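Integral membrane indolylacetylinositol arabinosyltransferase EmbB (Mycolicibacterium smegmatis MC2 155, PDB 7BVC) probably transfers arabinose units to build the arabinan of mycobacterial arabinogalactan, as a membrane glycosyltransferase that binds the drug ethambutol. Local coordinates at residues D520-F529 / K577-F585; L536-L544 / A557-F565. All coordinates share one frame; numbering follows the deposited sequence.

Interaction 1 (D520-F529 / K577-F585). With PO4 (phosphate ion), chain H.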
loop_
_atom_site.group_PDB
_atom_site.type_symbol
_atom_site.label_atom_id
_atom_site.label_comp_id
_atom_site.label_asym_id
_atom_site.label_seq_id
_atom_site.Cartn_x
_atom_site.Cartn_y
_atom_site.Cartn_z
ATOM N N ASP B 520 0.048 -5.262 11.963
ATOM C CA ASP B 520 0.701 -6.349 11.239
ATOM C C ASP B 520 2.216 -6.268 11.386
ATOM O O ASP B 520 2.863 -7.244 11.781
ATOM C CB ASP B 520 0.291 -6.321 9.768
ATOM C CG ASP B 520 0.621 -7.611 9.048
ATOM O OD1 ASP B 520 0.630 -7.614 7.800
ATOM O OD2 ASP B 520 0.871 -8.624 9.733
ATOM N N GLY B 521 2.799 -5.115 11.069
ATOM C CA GLY B 521 4.202 -4.883 11.350
ATOM C C GLY B 521 4.386 -4.023 12.582
ATOM O O GLY B 521 4.236 -2.800 12.522
ATOM N N ALA B 522 4.724 -4.648 13.704
ATOM C CA ALA B 522 4.816 -3.983 14.991
ATOM C C ALA B 522 6.243 -4.074 15.520
ATOM O O ALA B 522 7.163 -4.503 14.818
ATOM C CB ALA B 522 3.807 -4.591 15.966
ATOM N N ILE B 523 6.430 -3.652 16.773
ATOM C CA ILE B 523 7.761 -3.664 17.374
ATOM C C ILE B 523 8.318 -5.080 17.419
ATOM O O ILE B 523 9.500 -5.310 17.134
ATOM C CB ILE B 523 7.718 -3.024 18.775
ATOM C CG1 ILE B 523 7.584 -1.507 18.665
ATOM C CG2 ILE B 523 8.962 -3.374 19.568
ATOM C CD1 ILE B 523 7.521 -0.813 19.999
ATOM N N SER B 524 7.477 -6.055 17.757
ATOM C CA SER B 524 7.928 -7.427 17.939
ATOM C C SER B 524 7.980 -8.228 16.646
ATOM O O SER B 524 8.625 -9.281 16.616
ATOM C CB SER B 524 7.022 -8.148 18.938
ATOM O OG SER B 524 5.709 -8.283 18.421
ATOM N N ARG B 525 7.327 -7.764 15.584
ATOM C CA ARG B 525 7.257 -8.508 14.333
ATOM C C ARG B 525 8.334 -8.103 13.334
ATOM O O ARG B 525 8.237 -8.469 12.159
ATOM C CB ARG B 525 5.875 -8.340 13.702
ATOM C CG ARG B 525 4.730 -8.536 14.676
ATOM C CD ARG B 525 3.978 -9.818 14.383
ATOM N NE ARG B 525 3.230 -9.737 13.134
ATOM C CZ ARG B 525 2.591 -10.761 12.579
ATOM N NH1 ARG B 525 2.611 -11.951 13.162
ATOM N NH2 ARG B 525 1.935 -10.595 11.441
ATOM N N ARG B 526 9.354 -7.361 13.769
ATOM C CA ARG B 526 10.464 -6.984 12.905
ATOM C C ARG B 526 11.773 -7.661 13.276
ATOM O O ARG B 526 12.688 -7.705 12.442
ATOM C CB ARG B 526 10.665 -5.463 12.935
ATOM C CG ARG B 526 9.406 -4.675 12.622
ATOM C CD ARG B 526 9.646 -3.180 12.669
ATOM N NE ARG B 526 8.464 -2.432 12.253
ATOM C CZ ARG B 526 8.461 -1.137 11.962
ATOM N NH1 ARG B 526 9.581 -0.435 12.040
ATOM N NH2 ARG B 526 7.337 -0.542 11.592
ATOM N N VAL B 527 11.867 -8.194 14.496
ATOM C CA VAL B 527 13.102 -8.805 14.980
ATOM C C VAL B 527 13.495 -9.985 14.102
ATOM O O VAL B 527 14.651 -10.108 13.682
ATOM C CB VAL B 527 12.936 -9.227 16.451
ATOM C CG1 VAL B 527 14.263 -9.655 17.041
ATOM C CG2 VAL B 527 12.330 -8.094 17.259
ATOM N N ALA B 528 12.528 -10.856 13.793
ATOM C CA ALA B 528 12.817 -12.097 13.080
ATOM C C ALA B 528 13.556 -11.854 11.772
ATOM O O ALA B 528 14.327 -12.713 11.330
ATOM C CB ALA B 528 11.519 -12.860 12.815
ATOM N N PHE B 529 13.343 -10.701 11.142
ATOM C CA PHE B 529 14.015 -10.390 9.888
ATOM C C PHE B 529 15.228 -9.487 10.064
ATOM O O PHE B 529 16.246 -9.689 9.387
ATOM C CB PHE B 529 13.039 -9.737 8.908
ATOM C CG PHE B 529 13.618 -9.517 7.544
ATOM C CD1 PHE B 529 13.965 -10.592 6.746
ATOM C CD2 PHE B 529 13.820 -8.237 7.059
ATOM C CE1 PHE B 529 14.503 -10.396 5.491
ATOM C CE2 PHE B 529 14.356 -8.033 5.806
ATOM C CZ PHE B 529 14.698 -9.116 5.019
ATOM N N LYS B 577 1.745 -13.076 -0.215
ATOM C CA LYS B 577 2.856 -12.320 0.358
ATOM C C LYS B 577 2.387 -11.701 1.671
ATOM O O LYS B 577 1.937 -10.555 1.718
ATOM C CB LYS B 577 3.347 -11.254 -0.625
ATOM C CG LYS B 577 3.544 -11.755 -2.045
ATOM C CD LYS B 577 4.902 -12.404 -2.215
ATOM C CE LYS B 577 5.187 -12.716 -3.672
ATOM N NZ LYS B 577 4.484 -13.944 -4.123
ATOM N N TRP B 578 2.505 -12.468 2.749
ATOM C CA TRP B 578 2.179 -11.996 4.085
ATOM C C TRP B 578 3.453 -11.765 4.892
ATOM O O TRP B 578 4.567 -12.045 4.446
ATOM C CB TRP B 578 1.277 -12.991 4.819
ATOM C CG TRP B 578 0.050 -13.416 4.074
ATOM C CD1 TRP B 578 -0.300 -14.692 3.749
ATOM C CD2 TRP B 578 -0.998 -12.574 3.584
ATOM N NE1 TRP B 578 -1.498 -14.695 3.079
ATOM C CE2 TRP B 578 -1.946 -13.407 2.963
ATOM C CE3 TRP B 578 -1.224 -11.194 3.605
ATOM C CZ2 TRP B 578 -3.102 -12.910 2.368
ATOM C CZ3 TRP B 578 -2.371 -10.702 3.013
ATOM C CH2 TRP B 578 -3.296 -11.557 2.403
ATOM N N ILE B 579 3.270 -11.250 6.106
ATOM C CA ILE B 579 4.381 -11.118 7.041
ATOM C C ILE B 579 4.537 -12.364 7.910
ATOM O O ILE B 579 5.646 -12.636 8.393
ATOM C CB ILE B 579 4.206 -9.853 7.903
ATOM C CG1 ILE B 579 4.225 -8.609 7.018
ATOM C CG2 ILE B 579 5.303 -9.724 8.945
ATOM C CD1 ILE B 579 3.867 -7.346 7.751
ATOM N N HIS B 580 3.471 -13.150 8.085
ATOM C CA HIS B 580 3.559 -14.377 8.867
ATOM C C HIS B 580 4.616 -15.335 8.335
ATOM O O HIS B 580 5.070 -16.213 9.073
ATOM C CB HIS B 580 2.205 -15.088 8.894
ATOM C CG HIS B 580 1.031 -14.161 8.905
ATOM N ND1 HIS B 580 0.654 -13.449 10.024
ATOM C CD2 HIS B 580 0.140 -13.839 7.938
ATOM C CE1 HIS B 580 -0.413 -12.721 9.742
ATOM N NE2 HIS B 580 -0.744 -12.940 8.482
ATOM N N HIS B 581 5.019 -15.185 7.076
ATOM C CA HIS B 581 6.020 -16.048 6.467
ATOM C C HIS B 581 7.437 -15.731 6.923
ATOM O O HIS B 581 8.386 -16.298 6.372
ATOM C CB HIS B 581 5.937 -15.953 4.942
ATOM C CG HIS B 581 4.627 -16.402 4.378
ATOM N ND1 HIS B 581 4.303 -16.261 3.046
ATOM C CD2 HIS B 581 3.557 -16.989 4.964
ATOM C CE1 HIS B 581 3.091 -16.741 2.838
ATOM N NE2 HIS B 581 2.617 -17.189 3.985
ATOM N N PHE B 582 7.607 -14.847 7.901
ATOM C CA PHE B 582 8.919 -14.556 8.462
ATOM C C PHE B 582 9.257 -15.438 9.655
ATOM O O PHE B 582 10.379 -15.364 10.162
ATOM C CB PHE B 582 9.008 -13.083 8.869
ATOM C CG PHE B 582 9.185 -12.146 7.713
ATOM C CD1 PHE B 582 10.013 -12.481 6.655
ATOM C CD2 PHE B 582 8.528 -10.930 7.683
ATOM C CE1 PHE B 582 10.177 -11.621 5.590
ATOM C CE2 PHE B 582 8.691 -10.066 6.620
ATOM C CZ PHE B 582 9.516 -10.413 5.573
ATOM N N GLY B 583 8.318 -16.262 10.115
ATOM C CA GLY B 583 8.618 -17.223 11.158
ATOM C C GLY B 583 9.436 -18.403 10.692
ATOM O O GLY B 583 9.848 -19.218 11.524
ATOM N N LEU B 584 9.679 -18.514 9.385
ATOM C CA LEU B 584 10.501 -19.590 8.851
ATOM C C LEU B 584 11.969 -19.424 9.211
ATOM O O LEU B 584 12.728 -20.395 9.132
ATOM C CB LEU B 584 10.353 -19.655 7.333
ATOM C CG LEU B 584 8.954 -19.982 6.819
ATOM C CD1 LEU B 584 8.905 -19.865 5.311
ATOM C CD2 LEU B 584 8.546 -21.369 7.262
ATOM N N PHE B 585 12.383 -18.223 9.600
ATOM C CA PHE B 585 13.773 -17.938 9.917
ATOM C C PHE B 585 14.117 -18.194 11.376
ATOM O O PHE B 585 15.241 -17.898 11.786
ATOM C CB PHE B 585 14.104 -16.483 9.568
ATOM C CG PHE B 585 14.040 -16.184 8.099
ATOM C CD1 PHE B 585 14.929 -16.775 7.219
ATOM C CD2 PHE B 585 13.090 -15.312 7.599
ATOM C CE1 PHE B 585 14.870 -16.501 5.867
ATOM C CE2 PHE B 585 13.028 -15.036 6.249
ATOM C CZ PHE B 585 13.918 -15.630 5.383
HETATM P P PO4 H . -1.429 -18.766 3.296
HETATM O O1 PO4 H . -0.559 -18.003 2.330
HETATM O O2 PO4 H . -2.267 -17.795 4.090
HETATM O O3 PO4 H . -0.557 -19.561 4.235
HETATM O O4 PO4 H . -2.327 -19.701 2.523
#
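Asp520 meets Ile579 where two loop-rich segments of the GT-C-type membrane domain run beside the ethambutol pocket. The two side chains come from opposite directions. Asp520 OD1 lies 3.2 Å from Ile579 CD1. The carboxylate swings to Ile579 because Asp520 CG stands opposite its own backbone N (chi1 -165°). Gly521 passes next to the same methyl, and its carbonyl oxygen is hydrogen-bonded to Ser628 OG.

Arg525 then folds back on the start of its own segment, its chain bent at chi2 and chi3. Arg525 NE donates a nearly straight bond to Asp520 O (2.9 Å), in the carbonyl plane. Arg525 NH2 makes a salt bridge with Asp520 OD2 at 2.8 Å. The guanidinium thus grips Asp520 side-on through two nitrogens, which should fix its rotation. Held this way, it brings its edge to His580, with Arg525 NH2 3.4 Å from His580 ND1. The guanidinium and imidazole planes stand 63° apart. His580 also touches the bound ethambutol, so Arg525 is a second-shell neighbour of the drug, and Asp520 holds it in place.

Ala528, on the first turn of helix 527-545, faces the 3-10 segment 580-584. Ala528 CB rests 3.8 Å from Phe582 O. Next comes Phe529, whose ring pairs with that of Phe582. The two rings are near parallel (26°) but strongly displaced, with centroids 5.2 Å from each other. Phe529 CG lies over one face of the Phe582 ring. Tyr511 meets the Phe529 ring as well.

On the 577-585 side, a phosphate ion sits near Trp578 and His581. His581 turns the edge of its ring to phosphate O1. Trp578 NE1 gives phosphate O2 a weak hydrogen bond of 3.4 Å.

Interaction 2 (L536-L544 / A557-F565)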
loop_
_atom_site.group_PDB
_atom_site.type_symbol
_atom_site.label_atom_id
_atom_site.label_comp_id
_atom_site.label_asym_id
_atom_site.label_seq_id
_atom_site.Cartn_x
_atom_site.Cartn_y
_atom_site.Cartn_z
ATOM N N LEU B 536 23.596 -11.552 8.837
ATOM C CA LEU B 536 23.953 -12.284 7.630
ATOM C C LEU B 536 24.869 -11.496 6.703
ATOM O O LEU B 536 25.809 -12.067 6.139
ATOM C CB LEU B 536 22.684 -12.688 6.875
ATOM C CG LEU B 536 22.861 -13.190 5.443
ATOM C CD1 LEU B 536 23.565 -14.534 5.427
ATOM C CD2 LEU B 536 21.520 -13.273 4.735
ATOM N N PHE B 537 24.627 -10.197 6.524
ATOM C CA PHE B 537 25.373 -9.514 5.466
ATOM C C PHE B 537 26.817 -9.177 5.851
ATOM O O PHE B 537 27.737 -9.475 5.072
ATOM C CB PHE B 537 24.624 -8.257 5.011
ATOM C CG PHE B 537 23.406 -8.551 4.184
ATOM C CD1 PHE B 537 23.531 -9.038 2.895
ATOM C CD2 PHE B 537 22.138 -8.342 4.694
ATOM C CE1 PHE B 537 22.413 -9.314 2.133
ATOM C CE2 PHE B 537 21.018 -8.614 3.936
ATOM C CZ PHE B 537 21.155 -9.100 2.655
ATOM N N PRO B 538 27.079 -8.559 7.014
ATOM C CA PRO B 538 28.486 -8.321 7.383
ATOM C C PRO B 538 29.291 -9.599 7.529
ATOM O O PRO B 538 30.488 -9.609 7.221
ATOM C CB PRO B 538 28.387 -7.559 8.711
ATOM C CG PRO B 538 27.005 -7.718 9.165
ATOM C CD PRO B 538 26.166 -7.886 7.952
ATOM N N SER B 539 28.669 -10.686 7.990
ATOM C CA SER B 539 29.383 -11.955 8.063
ATOM C C SER B 539 29.764 -12.457 6.677
ATOM O O SER B 539 30.847 -13.024 6.504
ATOM C CB SER B 539 28.537 -12.992 8.796
ATOM O OG SER B 539 27.361 -13.289 8.065
ATOM N N LEU B 540 28.903 -12.242 5.681
ATOM C CA LEU B 540 29.255 -12.587 4.308
ATOM C C LEU B 540 30.433 -11.757 3.818
ATOM O O LEU B 540 31.395 -12.291 3.248
ATOM C CB LEU B 540 28.049 -12.384 3.392
ATOM C CG LEU B 540 28.292 -12.666 1.910
ATOM C CD1 LEU B 540 28.638 -14.128 1.687
ATOM C CD2 LEU B 540 27.084 -12.261 1.085
ATOM N N PHE B 541 30.369 -10.439 4.021
ATOM C CA PHE B 541 31.461 -9.584 3.573
ATOM C C PHE B 541 32.762 -9.864 4.314
ATOM O O PHE B 541 33.838 -9.589 3.777
ATOM C CB PHE B 541 31.077 -8.113 3.723
ATOM C CG PHE B 541 30.146 -7.625 2.655
ATOM C CD1 PHE B 541 30.357 -7.963 1.330
ATOM C CD2 PHE B 541 29.059 -6.832 2.973
ATOM C CE1 PHE B 541 29.504 -7.519 0.343
ATOM C CE2 PHE B 541 28.201 -6.384 1.990
ATOM C CZ PHE B 541 28.425 -6.728 0.673
ATOM N N MET B 542 32.688 -10.406 5.530
ATOM C CA MET B 542 33.903 -10.752 6.259
ATOM C C MET B 542 34.448 -12.112 5.845
ATOM O O MET B 542 35.669 -12.298 5.805
ATOM C CB MET B 542 33.636 -10.726 7.764
ATOM C CG MET B 542 34.870 -10.954 8.606
ATOM S SD MET B 542 34.746 -10.208 10.236
ATOM C CE MET B 542 36.468 -10.200 10.713
ATOM N N MET B 543 33.571 -13.068 5.534
ATOM C CA MET B 543 34.020 -14.354 5.019
ATOM C C MET B 543 34.572 -14.242 3.606
ATOM O O MET B 543 35.344 -15.108 3.187
ATOM C CB MET B 543 32.874 -15.365 5.045
ATOM C CG MET B 543 32.521 -15.874 6.429
ATOM S SD MET B 543 33.739 -17.032 7.072
ATOM C CE MET B 543 33.115 -18.575 6.418
ATOM N N LEU B 544 34.178 -13.207 2.860
ATOM C CA LEU B 544 34.737 -13.014 1.525
ATOM C C LEU B 544 36.216 -12.656 1.589
ATOM O O LEU B 544 37.041 -13.259 0.895
ATOM C CB LEU B 544 33.955 -11.936 0.778
ATOM C CG LEU B 544 32.808 -12.425 -0.105
ATOM C CD1 LEU B 544 32.223 -11.272 -0.898
ATOM C CD2 LEU B 544 33.280 -13.528 -1.031
ATOM N N ALA B 557 29.996 -23.346 7.407
ATOM C CA ALA B 557 29.681 -21.931 7.557
ATOM C C ALA B 557 29.168 -21.323 6.261
ATOM O O ALA B 557 28.349 -20.399 6.298
ATOM C CB ALA B 557 30.906 -21.162 8.045
ATOM N N TRP B 558 29.632 -21.820 5.115
ATOM C CA TRP B 558 29.127 -21.327 3.839
ATOM C C TRP B 558 27.779 -21.942 3.490
ATOM O O TRP B 558 26.945 -21.275 2.868
ATOM C CB TRP B 558 30.134 -21.612 2.724
ATOM C CG TRP B 558 31.251 -20.617 2.638
ATOM C CD1 TRP B 558 32.541 -20.798 3.037
ATOM C CD2 TRP B 558 31.179 -19.286 2.114
ATOM N NE1 TRP B 558 33.275 -19.666 2.798
ATOM C CE2 TRP B 558 32.462 -18.721 2.231
ATOM C CE3 TRP B 558 30.154 -18.517 1.561
ATOM C CZ2 TRP B 558 32.747 -17.426 1.814
ATOM C CZ3 TRP B 558 30.438 -17.232 1.147
ATOM C CH2 TRP B 558 31.722 -16.698 1.275
ATOM N N ARG B 559 27.549 -23.198 3.882
ATOM C CA ARG B 559 26.269 -23.834 3.587
ATOM C C ARG B 559 25.117 -23.139 4.299
ATOM O O ARG B 559 24.008 -23.069 3.760
ATOM C CB ARG B 559 26.312 -25.312 3.966
ATOM C CG ARG B 559 27.102 -26.172 2.999
ATOM C CD ARG B 559 27.248 -27.591 3.512
ATOM N NE ARG B 559 28.582 -28.124 3.262
ATOM C CZ ARG B 559 29.204 -28.983 4.059
ATOM N NH1 ARG B 559 28.611 -29.412 5.165
ATOM N NH2 ARG B 559 30.419 -29.414 3.755
ATOM N N LEU B 560 25.357 -22.601 5.495
ATOM C CA LEU B 560 24.296 -21.916 6.228
ATOM C C LEU B 560 23.885 -20.627 5.524
ATOM O O LEU B 560 22.689 -20.345 5.364
ATOM C CB LEU B 560 24.759 -21.633 7.656
ATOM C CG LEU B 560 23.727 -21.046 8.615
ATOM C CD1 LEU B 560 22.675 -22.084 8.959
ATOM C CD2 LEU B 560 24.413 -20.535 9.868
ATOM N N MET B 561 24.865 -19.830 5.095
ATOM C CA MET B 561 24.554 -18.622 4.337
ATOM C C MET B 561 23.882 -18.967 3.015
ATOM O O MET B 561 22.963 -18.265 2.573
ATOM C CB MET B 561 25.825 -17.809 4.102
ATOM C CG MET B 561 26.495 -17.335 5.379
ATOM S SD MET B 561 27.828 -16.165 5.077
ATOM C CE MET B 561 29.252 -17.169 5.481
ATOM N N GLY B 562 24.328 -20.046 2.368
ATOM C CA GLY B 562 23.668 -20.487 1.153
ATOM C C GLY B 562 22.210 -20.838 1.380
ATOM O O GLY B 562 21.346 -20.480 0.579
ATOM N N ILE B 563 21.918 -21.534 2.481
ATOM C CA ILE B 563 20.537 -21.883 2.800
ATOM C C ILE B 563 19.710 -20.634 3.063
ATOM O O ILE B 563 18.567 -20.524 2.607
ATOM C CB ILE B 563 20.486 -22.855 3.994
ATOM C CG1 ILE B 563 21.049 -24.214 3.592
ATOM C CG2 ILE B 563 19.067 -22.993 4.518
ATOM C CD1 ILE B 563 21.240 -25.147 4.744
ATOM N N ILE B 564 20.265 -19.671 3.802
ATOM C CA ILE B 564 19.503 -18.462 4.106
ATOM C C ILE B 564 19.197 -17.678 2.834
ATOM O O ILE B 564 18.070 -17.200 2.634
ATOM C CB ILE B 564 20.250 -17.599 5.136
ATOM C CG1 ILE B 564 20.381 -18.347 6.462
ATOM C CG2 ILE B 564 19.526 -16.284 5.350
ATOM C CD1 ILE B 564 21.014 -17.529 7.560
ATOM N N PHE B 565 20.182 -17.549 1.942
ATOM C CA PHE B 565 19.952 -16.807 0.706
ATOM C C PHE B 565 18.997 -17.550 -0.220
ATOM O O PHE B 565 18.140 -16.930 -0.864
ATOM C CB PHE B 565 21.282 -16.526 0.010
ATOM C CG PHE B 565 21.951 -15.268 0.478
ATOM C CD1 PHE B 565 21.493 -14.031 0.062
ATOM C CD2 PHE B 565 23.027 -15.323 1.344
ATOM C CE1 PHE B 565 22.103 -12.873 0.495
ATOM C CE2 PHE B 565 23.643 -14.166 1.780
ATOM C CZ PHE B 565 23.180 -12.940 1.354
#
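Leu536 fits against Met561, Ile564 and Phe565, and the contact between the two segments is mostly apolar. Leu536 CD2 reaches Ile564 CG2 at 3.7 Å, the two branches passing in opposite senses. Met561 is a knob in a hole formed by Leu536, Ser539, Leu540 and Met543. Its end bends at chi3 (-109°), and Met561 CE comes 3.6 Å from Met543 CG. Leu540 CD1 approaches Trp558 CZ3 to 3.6 Å, its side chain roughly perpendicular to that of the tryptophan. Leu544 CD2 meets the edge of the Trp558 indole.

These residues close a helical hairpin of two successive helices, 527-545 and 554-570, both predicted to span the membrane. Their short segments run roughly antiparallel at 136°, with axes 11.4 Å apart. Helix 536-544 is kinked around Pro538. Met592 of helix 586-599 packs on both Ser539 and Ile564.

Two CH-pi contacts add to the packing. Leu536 CD2 lies over a face of the Phe565 ring, 4.0 Å from its centroid. Met543 CE lies over the five-membered ring of Trp558, 4.2 Å from that centroid, and also touches Ala557 CB.

Among the aromatic rings, Phe537 and Phe565 meet obliquely, with planes at 76°. Phe537 CE1 is 3.8 Å from Phe565 CZ. Phe537, Leu540, Trp558 and Gly562 touch a bound cardiolipin.

Overall arrangement
Both contacts use helix 527-545: interaction 1 its start, interaction 2 its later turns. Both segments of interaction 2 fall between those of interaction 1 in sequence. Their centres are 21 Å apart, and their nearest atoms come within about 5 Å without touching. Each lies at a different bound molecule. In interaction 1 the His580 side chain is about 4 Å from ethambutol. In interaction 2 the Trp558 side chain is about 3 Å from a cardiolipin. The Phe529 side chain of interaction 1 is about 8 Å from a cardiolipin. The start of helix 527-545 packs beside the segment that carries His580, while its later turns carry the lipid-contacting Phe537 and Leu540.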